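Local coordinates for protein metalloprotease stcE (Escherichia coli, PDB 4DNY) that probably cleaves O-glycosylated proteins such as mucins and C1 esterase inhibitor as a secreted zinc metalloprotease, of which this fragment contains a beta-sandwich domain, at residues A[25-30]-A[56-61]; A[75-80]-A[111-116]; A[65-70]-A[90-95]. One frame throughout, in Å; residues are numbered along the deposited sequence. Where two conformers were deposited one is given.

Contact 1: A[25-30]-A[56-61]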
loop_
_atom_site.group_PDB
_atom_site.type_symbol
_atom_site.label_atom_id
_atom_site.label_comp_id
_atom_site.label_asym_id
_atom_site.label_seq_id
_atom_site.Cartn_x
_atom_site.Cartn_y
_atom_site.Cartn_z
ATOM N N LYS A 25 -12.666 -1.079 -4.385
ATOM C CA LYS A 25 -11.565 -0.276 -3.905
ATOM C C LYS A 25 -11.805 0.072 -2.484
ATOM O O LYS A 25 -12.838 0.645 -2.132
ATOM C CB LYS A 25 -11.528 1.023 -4.701
ATOM C CG LYS A 25 -10.380 1.932 -4.319
ATOM C CD LYS A 25 -10.599 3.245 -4.958
ATOM C CE LYS A 25 -9.451 4.132 -4.873
ATOM N NZ LYS A 25 -9.636 5.346 -5.688
ATOM N N LYS A 26 -10.855 -0.212 -1.605
ATOM C CA LYS A 26 -10.877 0.204 -0.201
ATOM C C LYS A 26 -10.011 1.376 0.009
ATOM O O LYS A 26 -8.844 1.339 -0.260
ATOM C CB LYS A 26 -10.394 -0.950 0.674
ATOM C CG LYS A 26 -10.055 -0.541 2.091
ATOM C CD LYS A 26 -11.272 -0.185 2.966
ATOM C CE LYS A 26 -10.820 0.314 4.359
ATOM N NZ LYS A 26 -11.947 0.591 5.302
ATOM N N ILE A 27 -10.585 2.445 0.578
ATOM C CA ILE A 27 -9.772 3.614 0.948
ATOM C C ILE A 27 -9.500 3.586 2.437
ATOM O O ILE A 27 -10.394 3.388 3.228
ATOM C CB ILE A 27 -10.511 4.944 0.612
ATOM C CG1 ILE A 27 -10.620 5.107 -0.884
ATOM C CG2 ILE A 27 -9.815 6.146 1.214
ATOM C CD1 ILE A 27 -11.648 4.256 -1.442
ATOM N N ILE A 28 -8.236 3.800 2.828
ATOM C CA ILE A 28 -7.850 3.904 4.218
ATOM C C ILE A 28 -7.482 5.303 4.413
ATOM O O ILE A 28 -6.525 5.773 3.867
ATOM C CB ILE A 28 -6.635 2.922 4.522
ATOM C CG1 ILE A 28 -7.112 1.486 4.427
ATOM C CG2 ILE A 28 -5.963 3.300 5.884
ATOM C CD1 ILE A 28 -6.038 0.437 4.576
ATOM N N ASN A 29 -8.281 6.070 5.152
ATOM C CA ASN A 29 -8.090 7.521 5.296
ATOM C C ASN A 29 -8.544 8.047 6.638
ATOM O O ASN A 29 -8.877 9.236 6.744
ATOM C CB ASN A 29 -8.802 8.287 4.176
ATOM C CG ASN A 29 -10.321 8.177 4.254
ATOM O OD1 ASN A 29 -10.839 7.361 4.987
ATOM N ND2 ASN A 29 -11.041 8.984 3.462
ATOM N N THR A 30 -8.512 7.186 7.647
ATOM C CA THR A 30 -8.853 7.632 9.015
ATOM C C THR A 30 -7.726 7.252 9.943
ATOM O O THR A 30 -6.920 6.375 9.614
ATOM C CB THR A 30 -10.153 6.931 9.503
ATOM O OG1 THR A 30 -9.955 5.517 9.436
ATOM C CG2 THR A 30 -11.339 7.361 8.665
ATOM N N GLU A 56 -6.263 1.811 -1.243
ATOM C CA GLU A 56 -5.658 3.137 -1.467
ATOM C C GLU A 56 -5.545 3.808 -0.089
ATOM O O GLU A 56 -6.575 4.038 0.568
ATOM C CB GLU A 56 -6.501 3.985 -2.423
ATOM C CG GLU A 56 -5.917 5.379 -2.600
ATOM C CD GLU A 56 -6.533 6.153 -3.781
ATOM O OE1 GLU A 56 -6.827 5.569 -4.833
ATOM O OE2 GLU A 56 -6.692 7.334 -3.648
ATOM N N ILE A 57 -4.319 4.095 0.306
ATOM C CA ILE A 57 -4.017 4.640 1.617
ATOM C C ILE A 57 -3.684 6.090 1.507
ATOM O O ILE A 57 -2.843 6.495 0.692
ATOM C CB ILE A 57 -2.815 3.883 2.207
ATOM C CG1 ILE A 57 -3.207 2.445 2.514
ATOM C CG2 ILE A 57 -2.223 4.613 3.480
ATOM C CD1 ILE A 57 -1.986 1.472 2.724
ATOM N N HIS A 58 -4.388 6.899 2.298
ATOM C CA HIS A 58 -4.146 8.363 2.331
ATOM C C HIS A 58 -3.598 8.736 3.690
ATOM O O HIS A 58 -4.330 8.723 4.682
ATOM C CB HIS A 58 -5.452 9.106 2.155
ATOM C CG HIS A 58 -6.052 8.973 0.803
ATOM N ND1 HIS A 58 -7.325 9.453 0.528
ATOM C CD2 HIS A 58 -5.658 8.269 -0.290
ATOM C CE1 HIS A 58 -7.590 9.174 -0.744
ATOM N NE2 HIS A 58 -6.607 8.443 -1.266
ATOM N N THR A 59 -2.285 9.036 3.769
ATOM C CA THR A 59 -1.712 9.602 4.987
ATOM C C THR A 59 -1.864 11.125 4.921
ATOM O O THR A 59 -1.891 11.704 3.810
ATOM C CB THR A 59 -0.277 9.192 5.164
ATOM O OG1 THR A 59 0.424 9.446 3.957
ATOM C CG2 THR A 59 -0.150 7.679 5.561
ATOM N N ALA A 60 -1.945 11.764 6.062
ATOM C CA ALA A 60 -2.124 13.218 6.130
ATOM C C ALA A 60 -1.561 13.710 7.417
ATOM O O ALA A 60 -1.206 12.918 8.300
ATOM C CB ALA A 60 -3.647 13.564 6.004
ATOM N N ASN A 61 -1.467 15.056 7.567
ATOM C CA ASN A 61 -1.087 15.604 8.848
ATOM C C ASN A 61 -2.110 15.152 9.916
ATOM O O ASN A 61 -3.319 15.192 9.707
ATOM C CB ASN A 61 -0.993 17.106 8.759
ATOM C CG ASN A 61 0.213 17.596 7.947
ATOM O OD1 ASN A 61 1.223 16.865 7.858
ATOM N ND2 ASN A 61 0.121 18.794 7.397
HETATM O O HOH W 1 -8.094 8.319 -5.709
HETATM O O HOH W 2 -9.154 10.929 1.951
#

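Contact 2: A[75-80]-A[111-116]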
loop_
_atom_site.group_PDB
_atom_site.type_symbol
_atom_site.label_atom_id
_atom_site.label_comp_id
_atom_site.label_asym_id
_atom_site.label_seq_id
_atom_site.Cartn_x
_atom_site.Cartn_y
_atom_site.Cartn_z
ATOM N N ASP A 75 -2.854 -15.247 -1.673
ATOM C CA ASP A 75 -4.117 -14.649 -2.019
ATOM C C ASP A 75 -4.017 -13.198 -2.491
ATOM O O ASP A 75 -5.033 -12.587 -2.845
ATOM C CB ASP A 75 -5.124 -14.785 -0.861
ATOM C CG ASP A 75 -4.661 -14.131 0.429
ATOM O OD1 ASP A 75 -3.484 -13.754 0.581
ATOM O OD2 ASP A 75 -5.524 -14.023 1.317
ATOM N N LEU A 76 -2.791 -12.668 -2.516
ATOM C CA LEU A 76 -2.545 -11.266 -2.980
ATOM C C LEU A 76 -2.301 -11.173 -4.493
ATOM O O LEU A 76 -2.089 -10.097 -5.039
ATOM C CB LEU A 76 -1.344 -10.686 -2.237
ATOM C CG LEU A 76 -1.467 -10.454 -0.720
ATOM C CD1 LEU A 76 -0.137 -10.154 -0.088
ATOM C CD2 LEU A 76 -2.522 -9.393 -0.373
ATOM N N GLU A 77 -2.333 -12.289 -5.183
ATOM C CA GLU A 77 -2.081 -12.324 -6.601
ATOM C C GLU A 77 -2.939 -11.322 -7.375
ATOM O O GLU A 77 -4.174 -11.347 -7.304
ATOM C CB GLU A 77 -2.312 -13.729 -7.114
ATOM C CG GLU A 77 -1.692 -14.056 -8.360
ATOM C CD GLU A 77 -0.178 -13.839 -8.423
ATOM O OE1 GLU A 77 0.571 -13.957 -7.382
ATOM O OE2 GLU A 77 0.158 -13.462 -9.509
ATOM N N GLY A 78 -2.262 -10.447 -8.112
ATOM C CA GLY A 78 -2.890 -9.411 -8.926
ATOM C C GLY A 78 -3.448 -8.217 -8.166
ATOM O O GLY A 78 -3.998 -7.279 -8.792
ATOM N N LYS A 79 -3.343 -8.242 -6.858
ATOM C CA LYS A 79 -3.847 -7.156 -6.031
ATOM C C LYS A 79 -2.939 -5.935 -6.132
ATOM O O LYS A 79 -1.752 -6.028 -6.384
ATOM C CB LYS A 79 -3.959 -7.597 -4.562
ATOM C CG LYS A 79 -4.920 -8.726 -4.342
ATOM C CD LYS A 79 -6.340 -8.370 -4.705
ATOM C CE LYS A 79 -7.340 -9.512 -4.417
ATOM N NZ LYS A 79 -8.728 -9.109 -4.384
ATOM N N MET A 80 -3.519 -4.758 -5.797
ATOM C CA MET A 80 -2.807 -3.474 -5.905
ATOM C C MET A 80 -2.949 -2.637 -4.648
ATOM O O MET A 80 -3.959 -2.709 -3.956
ATOM C CB MET A 80 -3.259 -2.704 -7.151
ATOM C CG MET A 80 -2.875 -3.398 -8.406
ATOM S SD MET A 80 -3.527 -2.568 -9.874
ATOM C CE MET A 80 -2.754 -0.907 -9.840
ATOM N N LYS A 111 1.731 -3.517 -7.382
ATOM C CA LYS A 111 0.962 -4.676 -7.805
ATOM C C LYS A 111 1.740 -5.965 -7.513
ATOM O O LYS A 111 2.919 -6.019 -7.722
ATOM C CB LYS A 111 0.645 -4.585 -9.314
ATOM C CG LYS A 111 -0.185 -5.748 -9.836
ATOM C CD LYS A 111 -0.703 -5.529 -11.237
ATOM C CE LYS A 111 -1.343 -6.769 -11.780
ATOM N NZ LYS A 111 -2.071 -6.583 -13.108
ATOM N N TYR A 112 1.037 -6.991 -7.019
ATOM C CA TYR A 112 1.642 -8.245 -6.622
ATOM C C TYR A 112 1.480 -9.241 -7.791
ATOM O O TYR A 112 0.363 -9.504 -8.216
ATOM C CB TYR A 112 0.911 -8.773 -5.394
ATOM C CG TYR A 112 1.644 -9.790 -4.579
ATOM C CD1 TYR A 112 2.625 -9.412 -3.683
ATOM C CD2 TYR A 112 1.259 -11.119 -4.601
ATOM C CE1 TYR A 112 3.263 -10.295 -2.879
ATOM C CE2 TYR A 112 1.889 -12.043 -3.749
ATOM C CZ TYR A 112 2.879 -11.608 -2.878
ATOM O OH TYR A 112 3.491 -12.525 -2.011
ATOM N N VAL A 113 2.587 -9.725 -8.324
ATOM C CA VAL A 113 2.562 -10.648 -9.449
ATOM C C VAL A 113 3.446 -11.845 -9.116
ATOM O O VAL A 113 4.676 -11.683 -8.899
ATOM C CB VAL A 113 3.024 -9.984 -10.760
ATOM C CG1 VAL A 113 2.893 -10.940 -11.901
ATOM C CG2 VAL A 113 2.167 -8.708 -11.007
ATOM N N ASN A 114 2.835 -13.016 -9.152
ATOM C CA ASN A 114 3.535 -14.290 -8.911
ATOM C C ASN A 114 4.413 -14.245 -7.679
ATOM O O ASN A 114 5.605 -14.663 -7.727
ATOM C CB ASN A 114 4.297 -14.768 -10.118
ATOM C CG ASN A 114 4.720 -16.204 -10.003
ATOM O OD1 ASN A 114 4.001 -17.040 -9.415
ATOM N ND2 ASN A 114 5.915 -16.549 -10.510
ATOM N N GLY A 115 3.847 -13.694 -6.591
ATOM C CA GLY A 115 4.503 -13.769 -5.283
ATOM C C GLY A 115 5.417 -12.611 -4.928
ATOM O O GLY A 115 6.136 -12.652 -3.923
ATOM N N GLN A 116 5.432 -11.543 -5.736
ATOM C CA GLN A 116 6.303 -10.393 -5.499
ATOM C C GLN A 116 5.562 -9.068 -5.793
ATOM O O GLN A 116 4.904 -8.937 -6.800
ATOM C CB GLN A 116 7.541 -10.486 -6.378
ATOM C CG GLN A 116 8.625 -9.423 -6.106
ATOM C CD GLN A 116 9.834 -9.594 -6.986
ATOM O OE1 GLN A 116 10.586 -10.550 -6.869
ATOM N NE2 GLN A 116 9.992 -8.665 -7.936
HETATM O O HOH W 3 -4.461 -6.141 -11.510
#

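Contact 3: A[65-70]-A[90-95]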
loop_
_atom_site.group_PDB
_atom_site.type_symbol
_atom_site.label_atom_id
_atom_site.label_comp_id
_atom_site.label_asym_id
_atom_site.label_seq_id
_atom_site.Cartn_x
_atom_site.Cartn_y
_atom_site.Cartn_z
ATOM N N VAL A 65 1.804 7.217 10.013
ATOM C CA VAL A 65 2.735 6.387 10.738
ATOM C C VAL A 65 4.038 6.326 9.986
ATOM O O VAL A 65 4.036 6.530 8.766
ATOM C CB VAL A 65 2.248 4.902 10.861
ATOM C CG1 VAL A 65 1.090 4.863 11.901
ATOM C CG2 VAL A 65 1.870 4.299 9.489
ATOM N N ARG A 66 5.115 6.050 10.697
ATOM C CA ARG A 66 6.453 6.022 10.095
ATOM C C ARG A 66 6.691 4.899 9.124
ATOM O O ARG A 66 7.241 5.143 8.081
ATOM C CB ARG A 66 7.496 5.978 11.197
ATOM C CG ARG A 66 8.861 6.281 10.668
ATOM C CD ARG A 66 9.881 6.136 11.750
ATOM N NE ARG A 66 10.168 4.704 11.900
ATOM C CZ ARG A 66 10.901 4.136 12.850
ATOM N NH1 ARG A 66 11.471 4.874 13.807
ATOM N NH2 ARG A 66 11.060 2.809 12.835
ATOM N N ASP A 67 6.317 3.685 9.503
ATOM C CA ASP A 67 6.659 2.508 8.733
ATOM C C ASP A 67 5.412 1.826 8.320
ATOM O O ASP A 67 4.551 1.603 9.124
ATOM C CB ASP A 67 7.508 1.513 9.548
ATOM C CG ASP A 67 8.861 2.104 9.986
ATOM O OD1 ASP A 67 9.446 2.895 9.253
ATOM O OD2 ASP A 67 9.345 1.715 11.073
ATOM N N ILE A 68 5.339 1.461 7.049
ATOM C CA ILE A 68 4.216 0.750 6.506
ATOM C C ILE A 68 4.695 -0.482 5.757
ATOM O O ILE A 68 5.498 -0.396 4.839
ATOM C CB ILE A 68 3.468 1.637 5.496
ATOM C CG1 ILE A 68 2.984 2.926 6.252
ATOM C CG2 ILE A 68 2.298 0.868 4.848
ATOM C CD1 ILE A 68 2.584 4.061 5.337
ATOM N N TYR A 69 4.102 -1.635 6.092
ATOM C CA TYR A 69 4.550 -2.898 5.526
ATOM C C TYR A 69 3.517 -3.494 4.581
ATOM O O TYR A 69 2.359 -3.703 4.974
ATOM C CB TYR A 69 4.825 -3.905 6.643
ATOM C CG TYR A 69 5.996 -3.494 7.529
ATOM C CD1 TYR A 69 7.276 -3.899 7.254
ATOM C CD2 TYR A 69 5.778 -2.658 8.636
ATOM C CE1 TYR A 69 8.329 -3.545 8.091
ATOM C CE2 TYR A 69 6.833 -2.288 9.466
ATOM C CZ TYR A 69 8.111 -2.726 9.147
ATOM O OH TYR A 69 9.184 -2.358 9.966
ATOM N N LEU A 70 3.920 -3.814 3.346
ATOM C CA LEU A 70 3.003 -4.529 2.482
ATOM C C LEU A 70 3.011 -6.038 2.842
ATOM O O LEU A 70 4.047 -6.583 3.146
ATOM C CB LEU A 70 3.389 -4.284 1.020
ATOM C CG LEU A 70 3.333 -2.861 0.500
ATOM C CD1 LEU A 70 3.360 -2.895 -1.049
ATOM C CD2 LEU A 70 2.036 -2.138 0.913
ATOM N N SER A 90 7.669 12.083 6.448
ATOM C CA SER A 90 7.835 11.004 5.500
ATOM C C SER A 90 7.547 9.659 6.154
ATOM O O SER A 90 7.627 9.529 7.381
ATOM C CB SER A 90 9.263 11.005 4.898
ATOM O OG SER A 90 10.286 10.700 5.851
ATOM N N SER A 91 7.262 8.671 5.331
ATOM C CA SER A 91 7.025 7.300 5.749
ATOM C C SER A 91 7.941 6.403 4.886
ATOM O O SER A 91 8.349 6.798 3.817
ATOM C CB SER A 91 5.590 6.878 5.552
ATOM O OG SER A 91 4.706 7.650 6.361
ATOM N N THR A 92 8.192 5.211 5.381
ATOM C CA THR A 92 8.924 4.202 4.606
ATOM C C THR A 92 7.912 3.107 4.308
ATOM O O THR A 92 7.255 2.600 5.251
ATOM C CB THR A 92 10.120 3.613 5.366
ATOM O OG1 THR A 92 11.034 4.693 5.674
ATOM C CG2 THR A 92 10.798 2.551 4.489
ATOM N N VAL A 93 7.785 2.722 3.028
ATOM C CA VAL A 93 6.975 1.570 2.629
ATOM C C VAL A 93 7.893 0.416 2.324
ATOM O O VAL A 93 8.773 0.520 1.462
ATOM C CB VAL A 93 6.124 1.862 1.409
ATOM C CG1 VAL A 93 5.335 0.598 0.990
ATOM C CG2 VAL A 93 5.168 3.071 1.712
ATOM N N PHE A 94 7.708 -0.675 3.055
ATOM C CA PHE A 94 8.489 -1.891 2.902
ATOM C C PHE A 94 7.708 -2.877 2.049
ATOM O O PHE A 94 6.524 -3.177 2.332
ATOM C CB PHE A 94 8.787 -2.515 4.295
ATOM C CG PHE A 94 9.587 -1.645 5.193
ATOM C CD1 PHE A 94 10.962 -1.716 5.192
ATOM C CD2 PHE A 94 8.944 -0.723 6.081
ATOM C CE1 PHE A 94 11.675 -0.904 6.049
ATOM C CE2 PHE A 94 9.675 0.104 6.875
ATOM C CZ PHE A 94 11.053 0.007 6.839
ATOM N N TYR A 95 8.382 -3.428 1.035
ATOM C CA TYR A 95 7.742 -4.340 0.124
ATOM C C TYR A 95 8.756 -5.407 -0.302
ATOM O O TYR A 95 9.685 -5.126 -1.041
ATOM C CB TYR A 95 7.113 -3.600 -1.060
ATOM C CG TYR A 95 8.026 -2.800 -1.929
ATOM C CD1 TYR A 95 8.294 -3.175 -3.240
ATOM C CD2 TYR A 95 8.597 -1.612 -1.460
ATOM C CE1 TYR A 95 9.111 -2.388 -4.053
ATOM C CE2 TYR A 95 9.361 -0.817 -2.251
ATOM C CZ TYR A 95 9.673 -1.201 -3.548
ATOM O OH TYR A 95 10.434 -0.435 -4.406
HETATM O O HOH W 4 10.390 6.233 7.829
#

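Contact 1: A[25-30]-A[56-61]
Ile28 and Ile57 make up the tightly packed side of this parallel strand pair. They are bridge partners whose side chains lie next to each other and point the same way, with Ile28 CB 4.0 Å from Ile57 CG1, an atom that Ile28 CD1 also touches. The axes of strands 25-28 and 56-60 approach to 4.7 Å at an angle of 15°, as expected of sheet neighbours. Ile28 bonds through both its N and its O to the residues flanking Ile57: Ile28 N donates to Glu56 O at 2.8 Å, and His58 N donates to Ile28 O. Glu56 N in turn donates to Lys26 O, which gives the staggered pattern of parallel strands.

The face carrying Ile27 and Glu56 is more polar, and two waters reach its side chains. Glu56 has CG anti to its backbone N (chi1 177°), and its extended chain ends in a carboxylate with divided duties. Glu56 OE2 uses its anti lone pair to accept His58 NE2 at 2.6 Å, a nearly straight bond (171°) in the plane of the ring, and also accepts from a water. Glu56 OE1 meets Lys25 NZ at 2.9 Å in a salt bridge that is weak as a hydrogen bond. Ile27 CG2 lies over one face of the His58 ring, near its rim, while His58 ND1 reaches a second water at 2.7 Å, itself bonded to Asn29 ND2.

Arg82 makes another salt bridge to Glu56 OE1. Beyond the pair, strand 80-86 continues the sheet, with Phe83 against Ile57, and helix 43-49 packs on the face of Ile28 and Ile57 through Ile45 and His48.

Contact 2: A[75-80]-A[111-116]
A type II turn from Leu76 to Lys79 packs against a beta hairpin whose strands 107-113 and 116-119 are joined by a type I' turn, Val113 to Gln116. The backbones meet in two bonds: Gly78 N donates to Tyr112 O at 2.8 Å, and Tyr112 N donates to Lys79 O at 3.0 Å. Met80 and Lys111 follow as an antiparallel non-hydrogen-bonded pair, their side chains touching at Met80 CG and Lys111 CB, 3.8 Å apart.

Tyr112 is sandwiched. Leu76 CB makes a CH-pi contact over one face, 3.9 Å from the Tyr112 ring centroid and 25° off the normal, while Gln116 N lies above the centre of the opposite face. The Tyr112 hydroxyl is bonded outside the two segments, to Gln72 and Gly73.

Glu77 starts away from the hairpin, but its chain bends at chi2 (55°), placing CD close to the tight turn. There Glu77 OE2 accepts Asn114 N through its syn lone pair at 2.7 Å, a fairly straight bond (166°), and Glu77 OE1 accepts Gly115 N weakly at 3.4 Å.

One carboxylate thus takes the amide of Asn114 firmly and that of Gly115 only weakly; their N-H dipoles would be expected to stabilise its negative charge.

Contact 3: A[65-70]-A[90-95]
Arg66 O is approached by three groups: Thr92 N donates to it at 2.9 Å, Ser91 CA makes a CA-H...O contact at 3.2 Å, and a water that also reaches Thr92 OG1 bonds to it weakly. One residue earlier, Ser91 OG donates to Val65 O at 2.7 Å. Beyond this end the parallel pairing is regular: Ile68 N donates to Thr92 O, Phe94 N to Ile68 O, and Leu70 N to Phe94 O, the last nearly straight (176°).

On one face of the sheet Tyr69 and Phe94, both with CG anti to the carbonyl carbon (Phe94 chi1 -62°), point the same way and form an offset stack, with centroids 4.6 Å apart and planes at 13°; Tyr69 CE1 sits 3.5 Å from Phe94 CD2. Thr92 CG2 lies over the opposite face of the Phe94 ring, and Asp67 OD1 meets the ring's edge in plane, near CE2. Arg66 NH2 holds the same carboxylate through Asp67 OD2, at 2.7 Å, in a salt bridge.

The other face is mainly apolar, Leu70 CG touching Val93 CG1 at 4.0 Å. Ile68, Leu70 and Val93 all pack on Phe83 of strand 80-86 in the facing sheet, Leu70 also meets Trp117 of strand 116-119, and strand 98-102 pairs with 91-95 on its side away from 67-69.

Overall arrangement
Contacts 1 and 2 both reach one five-stranded mixed sheet, yet their centres are about 20 Å apart on opposite sides of the chain's centre. Contact 3 lies in the second, three-stranded sheet, its centre about 13 Å from that of contact 1. Phe83 links the two layers, touching Ile57 of contact 1 and three apolar side chains of contact 3, as expected inside a beta sandwich. All three are partly buried. Contacts 1 and 3 are parallel strand pairs, each with a buried apolar face and a more polar one. Contact 2 instead joins turns at the sheet's end: Leu76, Met80 and Tyr112 are buried, but exposed Glu77 binds backbone amides of exposed Asn114 and Gly115, where the carboxylates of contacts 1 and 3 pair with basic side chains.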